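Local coordinates for protein nucleoside-diphosphate sugar epimerase (SulA family) (PDB 3OH8) that probably acts as a nucleoside-diphosphate-sugar epimerase with a Rossmann-type, presumably NAD(P)-binding, domain, at residues 29-34 with 122-127; 97-102 with 500-505; 141-146 with 352-357; 252-257 with 280-285. One frame throughout, in Å; residues are numbered along the deposited sequence.

Interaction 1 of 4, residues 29-34 with 122-127; sequences LTPPFI and FAYRQT
Thr30 O touches the ring of Tyr124 at CE2 and accepts a hydrogen bond from Arg311 NH2; water 2 lies 3.0 Å from Thr30 O and 2.8 Å from Tyr124 OH, and may share its protons with other acceptors. The setting resembles the helix-grip fold of Bet v 1-like proteins: a curved antiparallel sheet holds the long helix 119-139, and the loop after helix 25-29 lies against that helix. A chi1 of 180° sets CG of Tyr124 anti to the backbone N; the bond to CB points toward the loop, and the prolines cover one face of the ring. Pro32 CD sits 3.5 Å from the ring centroid, 20° off the normal, and Pro31 CA 4.1 Å from it, both as CH-pi contacts. Phe33 adds an offset edge-to-face pair, its edge turned to the Tyr124 face with the planes at 85°. The same tyrosine ring is stacked with His438 of helix 432-440. Beside it, the side chains of Leu29 and Arg125 cross at about a right angle. Water 1 donates to Leu29 O and accepts from Arg125 NH1, each at 2.9 Å, while Leu29 CD1 lies over one face of the guanidinium, 3.7 Å from Arg125 NH2.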
# COMPACT_ATOMS: atom_id res chain seq x y z
N LEU A 29 8.04 -0.27 3.69
CA LEU A 29 8.43 -1.39 4.56
C LEU A 29 8.05 -1.22 6.04
O LEU A 29 8.28 -2.13 6.85
CB LEU A 29 9.93 -1.69 4.42
CG LEU A 29 10.41 -1.96 3.00
CD1 LEU A 29 11.86 -2.52 3.01
CD2 LEU A 29 9.46 -2.93 2.28
N THR A 30 7.48 -0.08 6.40
CA THR A 30 7.01 0.13 7.77
C THR A 30 5.75 -0.72 8.00
O THR A 30 4.78 -0.60 7.26
CB THR A 30 6.70 1.62 8.05
OG1 THR A 30 7.89 2.39 7.94
CG2 THR A 30 6.14 1.80 9.46
N PRO A 31 5.77 -1.59 9.02
CA PRO A 31 4.63 -2.48 9.26
C PRO A 31 3.36 -1.70 9.64
O PRO A 31 3.39 -0.85 10.53
CB PRO A 31 5.09 -3.34 10.45
CG PRO A 31 6.59 -3.26 10.43
CD PRO A 31 6.91 -1.88 9.91
N PRO A 32 2.24 -1.99 8.96
CA PRO A 32 0.99 -1.28 9.26
C PRO A 32 0.46 -1.63 10.64
O PRO A 32 -0.35 -0.87 11.18
CB PRO A 32 0.01 -1.81 8.20
CG PRO A 32 0.83 -2.54 7.20
CD PRO A 32 2.08 -2.97 7.88
N PHE A 33 0.90 -2.74 11.21
CA PHE A 33 0.33 -3.24 12.45
C PHE A 33 1.15 -2.78 13.65
O PHE A 33 0.97 -3.25 14.77
CB PHE A 33 0.25 -4.76 12.42
CG PHE A 33 1.50 -5.43 11.89
CD1 PHE A 33 1.62 -5.74 10.55
CD2 PHE A 33 2.55 -5.74 12.75
CE1 PHE A 33 2.77 -6.36 10.06
CE2 PHE A 33 3.71 -6.34 12.27
CZ PHE A 33 3.82 -6.66 10.92
N ILE A 34 2.08 -1.88 13.39
CA ILE A 34 2.82 -1.23 14.46
C ILE A 34 2.63 0.26 14.28
O ILE A 34 2.85 0.77 13.19
CB ILE A 34 4.30 -1.60 14.40
CG1 ILE A 34 4.45 -3.11 14.56
CG2 ILE A 34 5.08 -0.86 15.47
CD1 ILE A 34 5.89 -3.59 14.55
N PHE A 122 9.47 -8.39 10.59
CA PHE A 122 10.35 -8.80 9.50
C PHE A 122 9.67 -9.61 8.41
O PHE A 122 10.03 -9.48 7.24
CB PHE A 122 11.64 -9.42 10.02
CG PHE A 122 12.63 -8.38 10.41
CD1 PHE A 122 13.36 -7.72 9.44
CD2 PHE A 122 12.72 -7.95 11.72
CE1 PHE A 122 14.24 -6.70 9.78
CE2 PHE A 122 13.60 -6.94 12.07
CZ PHE A 122 14.35 -6.30 11.10
N ALA A 123 8.68 -10.40 8.78
CA ALA A 123 7.91 -11.12 7.78
C ALA A 123 7.25 -10.10 6.84
O ALA A 123 7.18 -10.32 5.62
CB ALA A 123 6.86 -12.01 8.44
N TYR A 124 6.77 -8.99 7.40
CA TYR A 124 6.16 -7.92 6.59
C TYR A 124 7.17 -7.25 5.67
O TYR A 124 6.93 -7.09 4.47
CB TYR A 124 5.50 -6.85 7.48
CG TYR A 124 4.87 -5.75 6.65
CD1 TYR A 124 3.59 -5.90 6.11
CD2 TYR A 124 5.57 -4.58 6.36
CE1 TYR A 124 3.01 -4.92 5.33
CE2 TYR A 124 4.99 -3.58 5.58
CZ TYR A 124 3.71 -3.75 5.07
OH TYR A 124 3.14 -2.77 4.29
N ARG A 125 8.31 -6.84 6.23
CA ARG A 125 9.38 -6.23 5.44
C ARG A 125 9.77 -7.12 4.26
O ARG A 125 9.93 -6.62 3.14
CB ARG A 125 10.61 -5.93 6.31
CG ARG A 125 10.42 -4.89 7.41
CD ARG A 125 11.75 -4.62 8.14
NE ARG A 125 12.83 -4.35 7.19
CZ ARG A 125 13.18 -3.13 6.78
NH1 ARG A 125 12.55 -2.06 7.26
NH2 ARG A 125 14.14 -2.99 5.88
N GLN A 126 9.93 -8.42 4.51
CA GLN A 126 10.31 -9.37 3.45
C GLN A 126 9.23 -9.55 2.37
O GLN A 126 9.50 -9.43 1.16
CB GLN A 126 10.67 -10.74 4.05
CG GLN A 126 11.80 -10.70 5.06
CD GLN A 126 12.03 -12.03 5.78
OE1 GLN A 126 13.10 -12.26 6.35
NE2 GLN A 126 11.03 -12.91 5.76
N THR A 127 8.00 -9.85 2.79
CA THR A 127 6.92 -10.03 1.81
C THR A 127 6.65 -8.74 1.04
O THR A 127 6.45 -8.77 -0.18
CB THR A 127 5.61 -10.57 2.46
OG1 THR A 127 5.19 -9.70 3.52
CG2 THR A 127 5.84 -11.96 3.03
O HOH W 1 10.21 -1.67 8.90
O HOH W 2 3.50 0.03 4.66

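Interaction 2 of 4, residues 97-102 with 500-505; sequences VDQDGG and LNFRRK
Gln99 and Arg503 face each other across the closest backbone approach, their CA atoms 8.7 Å apart, where strand 97-99 and helix 500-505 run almost exactly parallel, 3° between their directions and 11.6 Å between their axes. A type I' turn from Gln99 to Gly102 closes the tight beta hairpin of strands 91-99 and 102-110, and helix 488-511 runs beside the turn end of this hairpin, Phe502 packing against Leu104 and Phe8. Such a separation leaves the bridging to long side chains. Arg503 is extended from CG to NE, and its NE gives a nearly straight hydrogen bond to Gln99 OE1, 2.7 Å long with an angle of 169° at the hydrogen. The donor uses a lone pair in the plane of the amide, and the oxygen lies in the guanidinium plane, although the two flat groups are turned 51° apart. Arg503 NH2 adds weak bonds to Gln99 OE1 and to Asp98 O, the latter 3.1 Å away. On the apolar side, Gln99 CG packs 3.8 Å from Phe502 CE2. Gln99 NE2 donates to Asp100 OD2 at 3.1 Å, meeting it from above the carboxylate plane, and that oxygen forms a salt bridge with Arg506. These partners are consistent with one amide orientation, oxygen toward the guanidinium and nitrogen toward the carboxylate, and both charges would be expected to polarise the amide in the same sense.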
# COMPACT_ATOMS: atom_id res chain seq x y z
N VAL A 97 23.84 -9.14 -0.36
CA VAL A 97 24.86 -9.81 -1.18
C VAL A 97 24.28 -10.38 -2.47
O VAL A 97 23.08 -10.59 -2.58
CB VAL A 97 25.63 -10.91 -0.42
CG1 VAL A 97 26.46 -10.30 0.70
CG2 VAL A 97 24.68 -11.97 0.11
N ASP A 98 25.15 -10.63 -3.45
CA ASP A 98 24.75 -11.31 -4.67
C ASP A 98 24.46 -12.76 -4.35
O ASP A 98 25.16 -13.38 -3.54
CB ASP A 98 25.82 -11.19 -5.74
CG ASP A 98 26.02 -9.78 -6.20
OD1 ASP A 98 25.01 -9.05 -6.38
OD2 ASP A 98 27.20 -9.37 -6.36
N GLN A 99 23.41 -13.29 -4.97
CA GLN A 99 23.01 -14.66 -4.74
C GLN A 99 22.36 -15.20 -6.01
O GLN A 99 21.20 -14.90 -6.29
CB GLN A 99 22.02 -14.74 -3.58
CG GLN A 99 21.66 -16.17 -3.23
CD GLN A 99 22.88 -16.96 -2.75
OE1 GLN A 99 23.63 -16.49 -1.90
NE2 GLN A 99 23.06 -18.16 -3.29
N ASP A 100 23.13 -15.97 -6.78
CA ASP A 100 22.62 -16.59 -8.00
C ASP A 100 21.91 -15.61 -8.94
O ASP A 100 20.86 -15.91 -9.49
CB ASP A 100 21.69 -17.75 -7.63
CG ASP A 100 22.41 -18.83 -6.82
OD1 ASP A 100 23.59 -19.11 -7.12
OD2 ASP A 100 21.81 -19.38 -5.87
N GLY A 101 22.50 -14.43 -9.13
CA GLY A 101 21.92 -13.42 -10.00
C GLY A 101 20.85 -12.57 -9.33
O GLY A 101 20.45 -11.53 -9.86
N GLY A 102 20.38 -13.03 -8.17
CA GLY A 102 19.41 -12.29 -7.35
C GLY A 102 20.10 -11.68 -6.14
O GLY A 102 21.32 -11.46 -6.15
N LEU A 500 25.75 -18.12 5.24
CA LEU A 500 26.18 -19.51 5.10
C LEU A 500 25.02 -20.50 5.25
O LEU A 500 24.90 -21.46 4.49
CB LEU A 500 27.27 -19.79 6.15
CG LEU A 500 28.58 -20.49 5.79
CD1 LEU A 500 29.09 -20.12 4.40
CD2 LEU A 500 29.62 -20.18 6.88
N ASN A 501 24.15 -20.25 6.23
CA ASN A 501 22.99 -21.12 6.46
C ASN A 501 22.07 -21.15 5.23
O ASN A 501 21.62 -22.21 4.79
CB ASN A 501 22.21 -20.66 7.70
CG ASN A 501 20.94 -21.47 7.93
OD1 ASN A 501 21.01 -22.65 8.29
ND2 ASN A 501 19.79 -20.84 7.74
N PHE A 502 21.80 -19.98 4.67
CA PHE A 502 20.95 -19.90 3.49
C PHE A 502 21.57 -20.69 2.35
O PHE A 502 20.91 -21.47 1.67
CB PHE A 502 20.77 -18.45 3.05
CG PHE A 502 19.97 -18.31 1.78
CD1 PHE A 502 18.58 -18.21 1.83
CD2 PHE A 502 20.60 -18.34 0.55
CE1 PHE A 502 17.84 -18.12 0.65
CE2 PHE A 502 19.86 -18.25 -0.64
CZ PHE A 502 18.48 -18.14 -0.59
N ARG A 503 22.87 -20.48 2.15
CA ARG A 503 23.55 -21.13 1.05
C ARG A 503 23.66 -22.65 1.23
O ARG A 503 23.55 -23.39 0.27
CB ARG A 503 24.91 -20.49 0.81
CG ARG A 503 24.76 -19.12 0.18
CD ARG A 503 26.06 -18.35 0.17
NE ARG A 503 25.88 -17.07 -0.50
CZ ARG A 503 26.81 -16.14 -0.61
NH1 ARG A 503 28.01 -16.34 -0.08
NH2 ARG A 503 26.55 -15.01 -1.24
N ARG A 504 23.86 -23.10 2.46
CA ARG A 504 23.97 -24.53 2.72
C ARG A 504 22.64 -25.21 2.38
O ARG A 504 22.60 -26.26 1.75
CB ARG A 504 24.38 -24.77 4.18
CG ARG A 504 24.96 -26.14 4.47
CD ARG A 504 25.91 -26.04 5.66
NE ARG A 504 25.31 -25.19 6.67
CZ ARG A 504 25.93 -24.22 7.34
NH1 ARG A 504 27.21 -23.95 7.15
NH2 ARG A 504 25.23 -23.51 8.21
N LYS A 505 21.54 -24.58 2.79
CA LYS A 505 20.21 -25.11 2.49
C LYS A 505 19.90 -25.10 0.98
O LYS A 505 19.41 -26.08 0.44
CB LYS A 505 19.14 -24.32 3.26
CG LYS A 505 17.71 -24.64 2.87
CD LYS A 505 17.29 -26.03 3.32
CE LYS A 505 15.80 -26.25 3.08
NZ LYS A 505 15.32 -27.56 3.59

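Interaction 3 of 4, residues 141-146 with 352-357; sequences TLFDGS and AIVDAQ
In Phe143, chi1 of 77° puts CG between the backbone N and the carbonyl carbon, and chi2 of -61° turns the ring so that one face meets Val354 at the end of helix 342-354. Val354 CB lies over the centre of that face, 3.8 Å from the centroid and only 11° off the normal, in a CH-pi contact, while Val354 CG2 comes 3.8 Å from Phe143 CD1. Gly145 N lies over the opposite face, offset toward the rim, so the ring is sandwiched between the helix end and its own loop. That loop leads from the long helix 119-139 of the N-terminal part to strand 149-153 of the Rossmann-type sheet, and the contact joins this connecting loop to the end of helix 342-354. Beside the aromatic contact, the side chain of Leu142 crosses that of Asp355 obliquely, with its CD1 3.6 Å from Asp355 OD2. Asp355 is the first residue past the helix; its OD1 accepts from Gln357 N, 3.0 Å away and well above the carboxylate plane, forming an Asx turn, while OD2 pairs with Arg351 in a salt bridge. No direct hydrogen bond spans the segments, and water does that work. Leu142 O receives protons from two waters: water 3, which also donates to Asp355 OD1 at 2.6 Å, and water 4, which donates to Val354 O at 3.0 Å and accepts from Ala356 N at 3.1 Å. The chemistry implies a join with two components, an apolar contact over an aromatic face and a hydrated seam in which two waters bridge Leu142 O to Val354 O, Ala356 N and Asp355 OD1.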
# COMPACT_ATOMS: atom_id res chain seq x y z
N THR A 141 6.07 -4.31 -18.13
CA THR A 141 5.71 -4.87 -19.44
C THR A 141 4.59 -4.08 -20.12
O THR A 141 4.24 -4.37 -21.27
CB THR A 141 5.28 -6.34 -19.36
OG1 THR A 141 4.05 -6.45 -18.64
CG2 THR A 141 6.37 -7.19 -18.70
N LEU A 142 4.07 -3.08 -19.42
CA LEU A 142 2.86 -2.39 -19.85
C LEU A 142 3.12 -1.03 -20.45
O LEU A 142 2.22 -0.42 -21.01
CB LEU A 142 1.87 -2.25 -18.67
CG LEU A 142 1.47 -3.57 -18.01
CD1 LEU A 142 0.58 -3.30 -16.78
CD2 LEU A 142 0.76 -4.48 -19.02
N PHE A 143 4.34 -0.52 -20.31
CA PHE A 143 4.65 0.81 -20.81
C PHE A 143 6.15 0.98 -21.00
O PHE A 143 6.94 0.09 -20.65
CB PHE A 143 4.07 1.89 -19.88
CG PHE A 143 4.88 2.11 -18.62
CD1 PHE A 143 5.07 1.09 -17.70
CD2 PHE A 143 5.45 3.35 -18.36
CE1 PHE A 143 5.82 1.29 -16.54
CE2 PHE A 143 6.20 3.56 -17.21
CZ PHE A 143 6.39 2.53 -16.30
N ASP A 144 6.56 2.13 -21.54
CA ASP A 144 7.97 2.33 -21.91
C ASP A 144 8.92 2.41 -20.71
O ASP A 144 10.13 2.31 -20.88
CB ASP A 144 8.13 3.52 -22.87
CG ASP A 144 7.82 4.86 -22.21
OD1 ASP A 144 7.77 4.94 -20.97
OD2 ASP A 144 7.64 5.84 -22.96
N GLY A 145 8.38 2.58 -19.51
CA GLY A 145 9.18 2.55 -18.29
C GLY A 145 9.84 3.87 -17.91
O GLY A 145 10.55 3.95 -16.91
N SER A 146 9.62 4.90 -18.72
CA SER A 146 10.09 6.24 -18.37
C SER A 146 9.25 6.81 -17.24
O SER A 146 8.03 6.62 -17.21
CB SER A 146 10.04 7.18 -19.57
OG SER A 146 11.04 6.88 -20.51
N ALA A 352 -3.23 1.63 -13.47
CA ALA A 352 -4.08 2.54 -14.25
C ALA A 352 -3.29 3.74 -14.76
O ALA A 352 -3.47 4.20 -15.89
CB ALA A 352 -5.28 3.00 -13.41
N ILE A 353 -2.41 4.25 -13.90
CA ILE A 353 -1.59 5.40 -14.26
C ILE A 353 -0.75 5.15 -15.51
O ILE A 353 -0.72 5.99 -16.43
CB ILE A 353 -0.70 5.83 -13.08
CG1 ILE A 353 -1.55 6.41 -11.94
CG2 ILE A 353 0.37 6.81 -13.53
CD1 ILE A 353 -0.74 6.65 -10.66
N VAL A 354 -0.10 3.99 -15.57
CA VAL A 354 0.88 3.71 -16.64
C VAL A 354 0.34 2.89 -17.82
O VAL A 354 0.92 2.91 -18.90
CB VAL A 354 2.17 3.03 -16.09
CG1 VAL A 354 2.71 3.78 -14.89
CG2 VAL A 354 1.89 1.59 -15.71
N ASP A 355 -0.77 2.18 -17.61
CA ASP A 355 -1.25 1.22 -18.60
C ASP A 355 -2.43 1.78 -19.40
O ASP A 355 -3.55 1.84 -18.91
CB ASP A 355 -1.65 -0.09 -17.89
CG ASP A 355 -2.08 -1.19 -18.86
OD1 ASP A 355 -2.01 -0.99 -20.09
OD2 ASP A 355 -2.48 -2.26 -18.37
N ALA A 356 -2.15 2.19 -20.63
CA ALA A 356 -3.18 2.77 -21.47
C ALA A 356 -4.33 1.80 -21.80
O ALA A 356 -5.33 2.22 -22.37
CB ALA A 356 -2.58 3.33 -22.76
N GLN A 357 -4.20 0.53 -21.43
CA GLN A 357 -5.29 -0.44 -21.63
C GLN A 357 -6.44 -0.19 -20.66
O GLN A 357 -7.56 -0.66 -20.87
CB GLN A 357 -4.81 -1.87 -21.39
CG GLN A 357 -3.90 -2.44 -22.45
CD GLN A 357 -3.38 -3.81 -22.06
OE1 GLN A 357 -2.65 -3.96 -21.08
NE2 GLN A 357 -3.76 -4.83 -22.83
O HOH W 3 -0.17 -1.53 -21.91
O HOH W 4 0.80 2.02 -21.72

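Interaction 4 of 4, residues 252-257 with 280-285; sequences ASAVGF and EVCRDW
Ser253 CA and Ala252 O lie over one face of the Trp285 indole. The first is a CH-pi contact, 3.9 Å from the centroid of the six-membered ring and 21° off the normal; the second brings Ala252 O to 3.2 Å from Trp285 CZ2. CG of Trp285 stands anti to its backbone N, and chi2 of 12° turns the indole so that this face meets the strand. Apolar contacts follow. Ala254 CB is 4.2 Å from Cys282 SG and 4.3 Å from Trp285 CZ3, while Phe257 CB meets Cys282 CB at 4.0 Å, and Arg283 CG touches Phe257 CE1 as the two side chains cross at about a right angle. Strand 248-254 and helix 277-287 belong to a beta-alpha-beta crossover of the Rossmann-type sheet, the chain going on to the parallel neighbouring strand 298-308; strand 252-254 and helix 280-285 run nearly antiparallel, at 156°. Outside the two segments, Ser253 OG is hydrogen-bonded to Glu286, Arg283 to Ser273, and Trp285 has a cation-pi partner in Arg229. Between the segments, waters form the polar bridges. Water 5 donates to both Ala252 O and Trp285 O; water 6 donates to Ala252 O at 2.9 Å and takes a weak bond from Trp285 NE1 at 2.9 Å.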
# COMPACT_ATOMS: atom_id res chain seq x y z
N ALA A 252 -11.13 8.18 -8.29
CA ALA A 252 -11.67 7.24 -7.32
C ALA A 252 -13.18 7.08 -7.52
O ALA A 252 -13.87 8.04 -7.88
CB ALA A 252 -11.39 7.72 -5.90
N SER A 253 -13.69 5.88 -7.31
CA SER A 253 -15.14 5.68 -7.26
C SER A 253 -15.40 4.61 -6.21
O SER A 253 -14.58 4.44 -5.31
CB SER A 253 -15.70 5.29 -8.63
OG SER A 253 -17.12 5.24 -8.58
N ALA A 254 -16.51 3.89 -6.32
CA ALA A 254 -16.85 2.89 -5.30
C ALA A 254 -17.79 1.84 -5.84
O ALA A 254 -18.57 2.10 -6.75
CB ALA A 254 -17.50 3.59 -4.07
N VAL A 255 -17.73 0.64 -5.27
CA VAL A 255 -18.65 -0.42 -5.66
C VAL A 255 -20.07 -0.02 -5.29
O VAL A 255 -21.05 -0.65 -5.74
CB VAL A 255 -18.29 -1.75 -4.97
CG1 VAL A 255 -16.96 -2.30 -5.52
CG2 VAL A 255 -18.21 -1.54 -3.48
N GLY A 256 -20.19 1.03 -4.49
CA GLY A 256 -21.47 1.61 -4.13
C GLY A 256 -22.23 2.05 -5.37
O GLY A 256 -23.43 2.29 -5.32
N PHE A 257 -21.51 2.15 -6.48
CA PHE A 257 -22.13 2.40 -7.78
C PHE A 257 -23.24 1.39 -8.07
O PHE A 257 -24.24 1.73 -8.71
CB PHE A 257 -21.06 2.32 -8.88
CG PHE A 257 -21.62 2.43 -10.27
CD1 PHE A 257 -21.76 3.68 -10.88
CD2 PHE A 257 -21.99 1.30 -10.99
CE1 PHE A 257 -22.27 3.79 -12.17
CE2 PHE A 257 -22.50 1.41 -12.27
CZ PHE A 257 -22.64 2.66 -12.87
N GLU A 280 -26.74 6.66 -6.83
CA GLU A 280 -26.92 7.92 -7.52
C GLU A 280 -25.71 8.80 -7.32
O GLU A 280 -25.20 9.39 -8.27
CB GLU A 280 -28.18 8.64 -7.03
CG GLU A 280 -28.33 10.04 -7.61
CD GLU A 280 -29.69 10.65 -7.30
OE1 GLU A 280 -30.48 10.01 -6.57
OE2 GLU A 280 -29.97 11.76 -7.79
N VAL A 281 -25.25 8.89 -6.08
CA VAL A 281 -24.06 9.66 -5.75
C VAL A 281 -22.88 9.21 -6.61
O VAL A 281 -22.20 10.03 -7.22
CB VAL A 281 -23.67 9.53 -4.26
CG1 VAL A 281 -22.26 10.04 -4.04
CG2 VAL A 281 -24.69 10.28 -3.39
N CYS A 282 -22.67 7.91 -6.67
CA CYS A 282 -21.57 7.38 -7.48
C CYS A 282 -21.73 7.65 -8.97
O CYS A 282 -20.74 7.95 -9.64
CB CYS A 282 -21.35 5.89 -7.19
SG CYS A 282 -20.87 5.57 -5.49
N ARG A 283 -22.95 7.55 -9.50
CA ARG A 283 -23.17 7.88 -10.91
C ARG A 283 -22.77 9.33 -11.16
O ARG A 283 -22.09 9.63 -12.15
CB ARG A 283 -24.64 7.69 -11.34
CG ARG A 283 -25.13 6.23 -11.42
CD ARG A 283 -26.50 6.13 -12.12
NE ARG A 283 -27.56 6.85 -11.40
CZ ARG A 283 -28.33 6.31 -10.46
NH1 ARG A 283 -28.17 5.04 -10.10
NH2 ARG A 283 -29.26 7.03 -9.86
N ASP A 284 -23.21 10.24 -10.29
CA ASP A 284 -22.89 11.65 -10.45
C ASP A 284 -21.39 11.89 -10.30
O ASP A 284 -20.80 12.68 -11.02
CB ASP A 284 -23.62 12.47 -9.39
CG ASP A 284 -25.13 12.48 -9.60
OD1 ASP A 284 -25.58 12.04 -10.67
OD2 ASP A 284 -25.86 12.91 -8.68
N TRP A 285 -20.80 11.21 -9.33
CA TRP A 285 -19.37 11.34 -9.05
C TRP A 285 -18.56 10.93 -10.29
O TRP A 285 -17.61 11.62 -10.70
CB TRP A 285 -19.06 10.45 -7.85
CG TRP A 285 -17.68 10.50 -7.29
CD1 TRP A 285 -16.70 11.40 -7.57
CD2 TRP A 285 -17.15 9.59 -6.33
NE1 TRP A 285 -15.57 11.10 -6.84
CE2 TRP A 285 -15.82 9.99 -6.07
CE3 TRP A 285 -17.67 8.47 -5.66
CZ2 TRP A 285 -15.00 9.31 -5.16
CZ3 TRP A 285 -16.85 7.79 -4.77
CH2 TRP A 285 -15.52 8.22 -4.53
O HOH W 5 -14.93 9.78 -10.33
O HOH W 6 -12.72 10.66 -7.38

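The four contacts are separate sites spread across two folded parts of one chain. Interactions 1 and 2, with centres 22 Å apart, belong to the N-terminal antiparallel sheet and its helices; their segments alternate along the sequence, and interaction 2 brings the far C-terminal helix 488-511 back to that sheet. Interaction 3 joins the connecting loop to the Rossmann-type part, and interaction 4, its centre 26 Å away, lies within that part and falls in the sequence span between the two segments of interaction 3. Helix 119-139, which carries residues 122-127, leads directly into the loop of interaction 3, so it connects the two parts. Interactions 2 and 4 lie about 50 Å apart, centre to centre, on opposite sides of the molecule.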